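Local coordinates for AAEL008620-PA odorant-binding protein (Aedes aegypti, PDB 5V13), which binds juvenile hormone in mosquito hemolymph, holding it in a pocket of an odorant-binding-protein-like, mostly helical fold, at residues Q241-L246 with D252-V257; F200-E205 with R259-K264; N153-A156 with G161-Q164. One frame throughout, in Å; residues are numbered along the deposited sequence.

Contacts 1 and 2 share helix 251-264 and touch through W202, which packs against L246, L254 and V257; contact 1 is nested within the chain loop that contact 2 closes. Contact 1 is buried and wholly apolar, although its centre is about 23 Å from the centre of the chain. Contact 2, equally buried, lies nearer the middle of the chain, its centre about 12 Å from the chain's centre, and adds a buried arginine to aromatic packing. Contact 3, about 29 Å from contact 1 between centres, mixes buried residues with the partly exposed Q164 and uses a water bridge. Contacts 2 and 3 both border other subunits; contact 1 does not.

Contact 1 (Q241-L246 with D252-V257); sequences QLYNCL and DSLVAV
The ring of Y243 meets L254 obliquely, through its CD1-CE1 side: CE1 lies 3.8 Å from L254 CD2. Around the same tyrosine, L193 and F197 of helix 190-199 and the loop residue P188 also pack. The two segments belong to consecutive helices, 239-247 and 251-264, joined by a very short turn within a mainly helical, disulfide-bonded fold, consistent with that of odorant-binding proteins. Between these two segments the contact runs through the forked end of L254. With CG swung opposite the backbone N (chi1 175°), L254 projects toward the neighbouring helix and divides its two methyls. CD2 enters the angle between the tyrosine ring and L246, 4.0 Å from L246 CB, while CD1 turns to L246 and also meets the W202 indole. Both Y243 and L246 cross L254 at about a right angle. Y218 of helix 211-220 touches both leucines, tying a third helix to the pair. The polar end of Y243 is occupied within its own helix, where OH is hydrogen-bonded to R247 NH1. Further round that helix, C245 is joined to C232 by a disulfide. At the far side of the fork, L254 CD1 rests 4.2 Å from L246 CD1.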
loop_
_atom_site.group_PDB
_atom_site.type_symbol
_atom_site.label_atom_id
_atom_site.label_comp_id
_atom_site.label_asym_id
_atom_site.label_seq_id
_atom_site.Cartn_x
_atom_site.Cartn_y
_atom_site.Cartn_z
ATOM N N GLN B 241 -8.464 24.872 19.365
ATOM C CA GLN B 241 -8.320 26.313 19.565
ATOM C C GLN B 241 -7.750 26.994 18.330
ATOM O O GLN B 241 -8.194 28.087 17.958
ATOM C CB GLN B 241 -7.430 26.604 20.775
ATOM C CG GLN B 241 -8.100 26.366 22.120
ATOM C CD GLN B 241 -8.519 24.923 22.306
ATOM O OE1 GLN B 241 -7.722 23.997 22.099
ATOM N NE2 GLN B 241 -9.782 24.718 22.664
ATOM N N LEU B 242 -6.749 26.383 17.697
ATOM C CA LEU B 242 -6.196 26.972 16.482
ATOM C C LEU B 242 -7.235 27.000 15.367
ATOM O O LEU B 242 -7.411 28.019 14.687
ATOM C CB LEU B 242 -4.962 26.200 16.041
ATOM C CG LEU B 242 -4.333 26.660 14.722
ATOM C CD1 LEU B 242 -3.952 28.132 14.812
ATOM C CD2 LEU B 242 -3.118 25.792 14.431
ATOM N N TYR B 243 -7.935 25.882 15.170
ATOM C CA TYR B 243 -8.984 25.821 14.156
ATOM C C TYR B 243 -10.049 26.886 14.394
ATOM O O TYR B 243 -10.403 27.636 13.477
ATOM C CB TYR B 243 -9.602 24.424 14.129
ATOM C CG TYR B 243 -10.813 24.310 13.220
ATOM C CD1 TYR B 243 -10.665 24.089 11.858
ATOM C CD2 TYR B 243 -12.101 24.443 13.731
ATOM C CE1 TYR B 243 -11.780 23.988 11.023
ATOM C CE2 TYR B 243 -13.214 24.346 12.914
ATOM C CZ TYR B 243 -13.047 24.114 11.565
ATOM O OH TYR B 243 -14.154 24.018 10.757
ATOM N N ASN B 244 -10.558 26.987 15.632
ATOM C CA ASN B 244 -11.571 27.995 15.936
ATOM C C ASN B 244 -11.040 29.404 15.696
ATOM O O ASN B 244 -11.770 30.278 15.211
ATOM C CB ASN B 244 -12.056 27.856 17.385
ATOM C CG ASN B 244 -12.946 26.637 17.600
ATOM O OD1 ASN B 244 -13.524 26.105 16.662
ATOM N ND2 ASN B 244 -13.064 26.203 18.850
ATOM N N CYS B 245 -9.772 29.649 16.025
ATOM C CA CYS B 245 -9.228 30.988 15.827
ATOM C C CYS B 245 -9.122 31.320 14.339
ATOM O O CYS B 245 -9.516 32.411 13.917
ATOM C CB CYS B 245 -7.874 31.113 16.526
ATOM S SG CYS B 245 -7.041 32.723 16.275
ATOM N N LEU B 246 -8.623 30.384 13.523
ATOM C CA LEU B 246 -8.499 30.641 12.090
ATOM C C LEU B 246 -9.864 30.758 11.419
ATOM O O LEU B 246 -10.074 31.646 10.586
ATOM C CB LEU B 246 -7.676 29.538 11.420
ATOM C CG LEU B 246 -6.184 29.488 11.763
ATOM C CD1 LEU B 246 -5.543 28.245 11.186
ATOM C CD2 LEU B 246 -5.455 30.746 11.267
ATOM N N ASP B 252 -14.479 30.459 4.734
ATOM C CA ASP B 252 -14.208 30.080 3.349
ATOM C C ASP B 252 -12.714 30.149 3.033
ATOM O O ASP B 252 -12.179 29.270 2.342
ATOM C CB ASP B 252 -15.003 30.965 2.391
ATOM C CG ASP B 252 -16.502 30.684 2.433
ATOM O OD1 ASP B 252 -16.920 29.692 3.075
ATOM O OD2 ASP B 252 -17.264 31.459 1.818
ATOM N N SER B 253 -12.022 31.184 3.531
ATOM C CA SER B 253 -10.577 31.261 3.326
ATOM C C SER B 253 -9.861 30.073 3.955
ATOM O O SER B 253 -8.944 29.500 3.348
ATOM C CB SER B 253 -10.019 32.567 3.889
ATOM O OG SER B 253 -10.448 33.672 3.118
ATOM N N LEU B 254 -10.255 29.688 5.174
ATOM C CA LEU B 254 -9.596 28.557 5.822
ATOM C C LEU B 254 -9.781 27.271 5.021
ATOM O O LEU B 254 -8.833 26.495 4.859
ATOM C CB LEU B 254 -10.111 28.378 7.250
ATOM C CG LEU B 254 -9.584 27.148 7.995
ATOM C CD1 LEU B 254 -8.046 27.156 8.047
ATOM C CD2 LEU B 254 -10.187 27.091 9.406
ATOM N N VAL B 255 -10.990 27.025 4.504
ATOM C CA VAL B 255 -11.184 25.832 3.681
ATOM C C VAL B 255 -10.296 25.895 2.446
ATOM O O VAL B 255 -9.648 24.907 2.074
ATOM C CB VAL B 255 -12.667 25.662 3.305
ATOM C CG1 VAL B 255 -12.823 24.584 2.243
ATOM C CG2 VAL B 255 -13.489 25.275 4.528
ATOM N N ALA B 256 -10.221 27.070 1.814
ATOM C CA ALA B 256 -9.407 27.222 0.613
ATOM C C ALA B 256 -7.939 26.927 0.893
ATOM O O ALA B 256 -7.281 26.228 0.112
ATOM C CB ALA B 256 -9.573 28.631 0.045
ATOM N N VAL B 257 -7.408 27.446 2.006
ATOM C CA VAL B 257 -5.999 27.237 2.321
ATOM C C VAL B 257 -5.720 25.763 2.582
ATOM O O VAL B 257 -4.735 25.211 2.078
ATOM C CB VAL B 257 -5.566 28.107 3.518
ATOM C CG1 VAL B 257 -4.144 27.738 3.942
ATOM C CG2 VAL B 257 -5.662 29.597 3.187
#

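Contact 2 (F200-E205 with R259-K264)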
loop_
_atom_site.group_PDB
_atom_site.type_symbol
_atom_site.label_atom_id
_atom_site.label_comp_id
_atom_site.label_asym_id
_atom_site.label_seq_id
_atom_site.Cartn_x
_atom_site.Cartn_y
_atom_site.Cartn_z
ATOM N N PHE B 200 0.494 19.132 8.271
ATOM C CA PHE B 200 0.861 20.398 7.643
ATOM C C PHE B 200 2.016 21.095 8.365
ATOM O O PHE B 200 2.536 22.094 7.848
ATOM C CB PHE B 200 -0.350 21.357 7.613
ATOM C CG PHE B 200 -1.456 20.966 6.631
ATOM C CD1 PHE B 200 -1.376 19.801 5.878
ATOM C CD2 PHE B 200 -2.574 21.795 6.464
ATOM C CE1 PHE B 200 -2.395 19.448 4.971
ATOM C CE2 PHE B 200 -3.605 21.457 5.565
ATOM C CZ PHE B 200 -3.515 20.282 4.817
ATOM N N ARG B 201 2.401 20.611 9.551
ATOM C CA ARG B 201 3.332 21.305 10.453
ATOM C C ARG B 201 2.823 22.688 10.864
ATOM O O ARG B 201 3.616 23.576 11.210
ATOM C CB ARG B 201 4.742 21.402 9.854
ATOM C CG ARG B 201 5.603 20.128 10.028
ATOM C CD ARG B 201 5.071 18.932 9.198
ATOM N NE ARG B 201 5.980 17.773 9.217
ATOM C CZ ARG B 201 5.744 16.613 8.599
ATOM N NH1 ARG B 201 4.621 16.432 7.892
ATOM N NH2 ARG B 201 6.638 15.628 8.678
ATOM N N TRP B 202 1.497 22.884 10.848
ATOM C CA TRP B 202 0.910 24.050 11.510
ATOM C C TRP B 202 0.990 23.914 13.027
ATOM O O TRP B 202 1.091 24.918 13.741
ATOM C CB TRP B 202 -0.552 24.241 11.095
ATOM C CG TRP B 202 -0.772 24.671 9.688
ATOM C CD1 TRP B 202 0.161 24.769 8.705
ATOM C CD2 TRP B 202 -2.015 25.093 9.107
ATOM N NE1 TRP B 202 -0.422 25.201 7.542
ATOM C CE2 TRP B 202 -1.756 25.419 7.763
ATOM C CE3 TRP B 202 -3.321 25.218 9.593
ATOM C CZ2 TRP B 202 -2.749 25.864 6.894
ATOM C CZ3 TRP B 202 -4.318 25.664 8.723
ATOM C CH2 TRP B 202 -4.023 25.988 7.394
ATOM N N ILE B 203 0.928 22.686 13.530
ATOM C CA ILE B 203 1.213 22.363 14.924
ATOM C C ILE B 203 2.461 21.494 14.937
ATOM O O ILE B 203 2.530 20.494 14.212
ATOM C CB ILE B 203 0.032 21.646 15.601
ATOM C CG1 ILE B 203 -1.140 22.617 15.762
ATOM C CG2 ILE B 203 0.459 21.062 16.969
ATOM C CD1 ILE B 203 -2.379 21.994 16.393
ATOM N N THR B 204 3.453 21.889 15.735
ATOM C CA THR B 204 4.733 21.205 15.702
ATOM C C THR B 204 4.647 19.895 16.466
ATOM O O THR B 204 3.669 19.609 17.169
ATOM C CB THR B 204 5.832 22.080 16.304
ATOM O OG1 THR B 204 5.643 22.155 17.721
ATOM C CG2 THR B 204 5.777 23.488 15.723
ATOM N N GLU B 205 5.698 19.086 16.326
ATOM C CA GLU B 205 5.724 17.822 17.043
ATOM C C GLU B 205 5.606 18.035 18.548
ATOM O O GLU B 205 5.038 17.188 19.248
ATOM C CB GLU B 205 6.998 17.053 16.702
ATOM C CG GLU B 205 7.084 15.679 17.361
ATOM C CD GLU B 205 8.145 14.793 16.723
ATOM O OE1 GLU B 205 8.536 15.095 15.570
ATOM O OE2 GLU B 205 8.579 13.809 17.378
ATOM N N ARG B 259 -7.317 23.180 1.476
ATOM C CA ARG B 259 -7.386 22.462 0.206
ATOM C C ARG B 259 -6.121 22.674 -0.610
ATOM O O ARG B 259 -5.571 21.723 -1.175
ATOM C CB ARG B 259 -8.606 22.916 -0.595
ATOM C CG ARG B 259 -9.833 22.022 -0.447
ATOM C CD ARG B 259 -10.887 22.274 -1.549
ATOM N NE ARG B 259 -10.511 21.709 -2.848
ATOM C CZ ARG B 259 -10.747 20.452 -3.230
ATOM N NH1 ARG B 259 -11.364 19.602 -2.412
ATOM N NH2 ARG B 259 -10.358 20.039 -4.434
ATOM N N ASP B 260 -5.644 23.918 -0.673
ATOM C CA ASP B 260 -4.451 24.241 -1.448
ATOM C C ASP B 260 -3.220 23.523 -0.906
ATOM O O ASP B 260 -2.463 22.912 -1.671
ATOM C CB ASP B 260 -4.236 25.754 -1.445
ATOM C CG ASP B 260 -3.151 26.185 -2.407
ATOM O OD1 ASP B 260 -3.394 26.101 -3.621
ATOM O OD2 ASP B 260 -2.065 26.594 -1.954
ATOM N N ARG B 261 -2.999 23.591 0.418
ATOM C CA ARG B 261 -1.865 22.882 1.011
ATOM C C ARG B 261 -2.018 21.380 0.834
ATOM O O ARG B 261 -1.043 20.681 0.530
ATOM C CB ARG B 261 -1.730 23.233 2.507
ATOM C CG ARG B 261 -0.615 22.484 3.264
ATOM C CD ARG B 261 0.779 22.691 2.627
ATOM N NE ARG B 261 1.799 21.808 3.191
ATOM C CZ ARG B 261 2.413 22.012 4.354
ATOM N NH1 ARG B 261 2.091 23.066 5.089
ATOM N NH2 ARG B 261 3.327 21.147 4.796
ATOM N N ASN B 262 -3.241 20.871 1.028
ATOM C CA ASN B 262 -3.490 19.435 0.954
ATOM C C ASN B 262 -2.972 18.849 -0.348
ATOM O O ASN B 262 -2.361 17.774 -0.347
ATOM C CB ASN B 262 -4.984 19.147 1.087
ATOM C CG ASN B 262 -5.273 17.675 1.286
ATOM O OD1 ASN B 262 -4.583 16.991 2.039
ATOM N ND2 ASN B 262 -6.298 17.182 0.613
ATOM N N GLN B 263 -3.215 19.539 -1.467
ATOM C CA GLN B 263 -2.781 19.026 -2.768
ATOM C C GLN B 263 -1.271 18.872 -2.812
ATOM O O GLN B 263 -0.750 17.935 -3.435
ATOM C CB GLN B 263 -3.228 19.954 -3.902
ATOM C CG GLN B 263 -4.627 20.512 -3.772
ATOM C CD GLN B 263 -5.690 19.433 -3.754
ATOM O OE1 GLN B 263 -5.719 18.567 -4.630
ATOM N NE2 GLN B 263 -6.574 19.479 -2.750
ATOM N N LYS B 264 -0.551 19.792 -2.165
ATOM C CA LYS B 264 0.906 19.749 -2.124
ATOM C C LYS B 264 1.458 18.683 -1.184
ATOM O O LYS B 264 2.679 18.475 -1.168
ATOM C CB LYS B 264 1.469 21.114 -1.709
ATOM C CG LYS B 264 1.062 22.284 -2.607
ATOM C CD LYS B 264 1.690 23.574 -2.062
ATOM C CE LYS B 264 0.868 24.799 -2.425
ATOM N NZ LYS B 264 0.632 24.890 -3.884
#
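R261 lies along F200 so closely that its CG sits almost exactly over the centre of the phenyl ring, 3.6 Å from the centroid and 4° off the ring normal, a clear CH-pi contact. The two side chains slide past each other in opposite directions. Extended from the helix with CG opposite the backbone N and then bent at chi2 (57°), the arginine runs over the ring and brings its guanidinium back to the main chain of its partner. There R261 NH1 donates to F200 O at 3.0 Å, in the carbonyl plane and on a lone pair, although the oxygen is tilted from the guanidinium plane; a weak second bond comes from R261 NH2 to F200 O at 3.3 Å. The outer end of the ring meets the opposing backbone, F200 CZ lying 3.8 Å from N262 N. F200 O lies where the chain leaves helix 190-199, R201 being the first residue with non-helical, positive phi (59°), and the contact pins that exit to helix 251-264 of the C-terminal half, consistent with the two-domain plan of D7-type odorant-binding proteins. Salt bridges from R261 NH1 to D217 and E213 probably offset the buried charge, and D217 also takes the hydrogen bond of W202 NE1. At its CD2 edge F200 meets the indole, CD2 lying over one face of W202, toward the rim. On the outer side of helix 251-264 the packing is looser around D260 and K264, where D260 OD2 and K264 NZ form only a long salt bridge of 3.7 Å. Another side faces the second subunit. Here Q263 NE2 folds back to R259 O, 2.9 Å away, and R259 and Q263 hydrogen-bond to D178 of that subunit; N262 ND2 does likewise, while N262 OD1 accepts from V170 N.

Contact 3 (N153-A156 with G161-Q164)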
loop_
_atom_site.group_PDB
_atom_site.type_symbol
_atom_site.label_atom_id
_atom_site.label_comp_id
_atom_site.label_asym_id
_atom_site.label_seq_id
_atom_site.Cartn_x
_atom_site.Cartn_y
_atom_site.Cartn_z
ATOM N N ASN B 153 9.001 -3.029 2.120
ATOM C CA ASN B 153 8.824 -3.568 3.474
ATOM C C ASN B 153 8.459 -2.476 4.470
ATOM O O ASN B 153 7.567 -2.655 5.310
ATOM C CB ASN B 153 10.106 -4.277 3.923
ATOM C CG ASN B 153 10.296 -5.606 3.259
ATOM O OD1 ASN B 153 9.338 -6.213 2.786
ATOM N ND2 ASN B 153 11.537 -6.082 3.224
ATOM N N THR B 154 9.141 -1.334 4.388
ATOM C CA THR B 154 8.915 -0.239 5.326
ATOM C C THR B 154 7.488 0.296 5.237
ATOM O O THR B 154 6.821 0.494 6.262
ATOM C CB THR B 154 9.932 0.872 5.056
ATOM O OG1 THR B 154 11.260 0.376 5.288
ATOM C CG2 THR B 154 9.656 2.094 5.929
ATOM N N TYR B 155 6.997 0.560 4.021
ATOM C CA TYR B 155 5.652 1.127 3.925
ATOM C C TYR B 155 4.569 0.083 4.213
ATOM O O TYR B 155 3.470 0.442 4.656
ATOM C CB TYR B 155 5.425 1.774 2.549
ATOM C CG TYR B 155 5.864 3.231 2.462
ATOM C CD1 TYR B 155 5.048 4.256 2.952
ATOM C CD2 TYR B 155 7.074 3.583 1.876
ATOM C CE1 TYR B 155 5.436 5.600 2.852
ATOM C CE2 TYR B 155 7.476 4.923 1.789
ATOM C CZ TYR B 155 6.655 5.924 2.279
ATOM O OH TYR B 155 7.048 7.255 2.187
ATOM N N ALA B 156 4.847 -1.202 3.986
ATOM C CA ALA B 156 3.826 -2.202 4.304
ATOM C C ALA B 156 3.756 -2.501 5.804
ATOM O O ALA B 156 2.662 -2.738 6.331
ATOM C CB ALA B 156 4.072 -3.488 3.517
ATOM N N GLY B 161 -0.843 3.350 8.846
ATOM C CA GLY B 161 -0.330 4.198 9.907
ATOM C C GLY B 161 0.593 5.314 9.456
ATOM O O GLY B 161 0.981 6.147 10.281
ATOM N N VAL B 162 0.990 5.340 8.185
ATOM C CA VAL B 162 1.842 6.399 7.650
ATOM C C VAL B 162 1.216 6.902 6.361
ATOM O O VAL B 162 0.593 6.135 5.621
ATOM C CB VAL B 162 3.296 5.910 7.395
ATOM C CG1 VAL B 162 3.342 4.932 6.228
ATOM C CG2 VAL B 162 4.227 7.076 7.136
ATOM N N LYS B 163 1.350 8.205 6.104
ATOM C CA LYS B 163 0.895 8.736 4.821
ATOM C C LYS B 163 1.767 8.176 3.704
ATOM O O LYS B 163 2.997 8.268 3.756
ATOM C CB LYS B 163 0.936 10.266 4.814
ATOM C CG LYS B 163 0.352 10.906 3.545
ATOM C CD LYS B 163 0.758 12.382 3.444
ATOM C CE LYS B 163 2.203 12.530 2.947
ATOM N NZ LYS B 163 2.325 12.145 1.517
ATOM N N GLN B 164 1.135 7.589 2.692
ATOM C CA GLN B 164 1.893 6.975 1.618
ATOM C C GLN B 164 2.330 8.032 0.606
ATOM O O GLN B 164 1.800 9.144 0.558
ATOM C CB GLN B 164 1.066 5.892 0.920
ATOM C CG GLN B 164 0.588 4.765 1.864
ATOM C CD GLN B 164 1.660 3.730 2.166
ATOM O OE1 GLN B 164 2.428 3.335 1.279
ATOM N NE2 GLN B 164 1.721 3.279 3.432
HETATM O O HOH W 1 5.318 9.400 2.592
#
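Y155 is met along one side of its ring by three consecutive residues. V162 CG1 packs 3.8 Å from Y155 CD1, and the side-chain oxygen of Q164 makes a closer, oblique approach, OE1 to Y155 CD1 at 3.2 Å, with the amide and ring planes 64° apart. At the ring edge, near its plane, stands the carbonyl of K163, its O being 3.7 Å from Y155 CE1. A water also lies in that plane and joins Y155 OH to K163 O, 2.8 Å from Y155 OH and 2.8 Å from K163 O, to which it donates. The second shell sets these groups in place. Bent at chi2 (-80°), the Q164 chain folds its amide back alongside the tyrosine, and Q164 NE2 is hydrogen-bonded to G159 O just beyond helix 151-158. K163 NZ bonds to Q164 O and also reaches T265 O and Q167 O, tying the loop to T265, just after helix 251-264, and to its own later part at Q167. Farther out, P26 packs on Y155 and E27 on V162, so helix 26-38 packs against both the helix and the loop that follows it. K163 O beside the ring edge is probably a weakly favourable electrostatic match, and the water links the phenol to the carbonyl of a buried residue, tying the position of the ring's OH end to the loop.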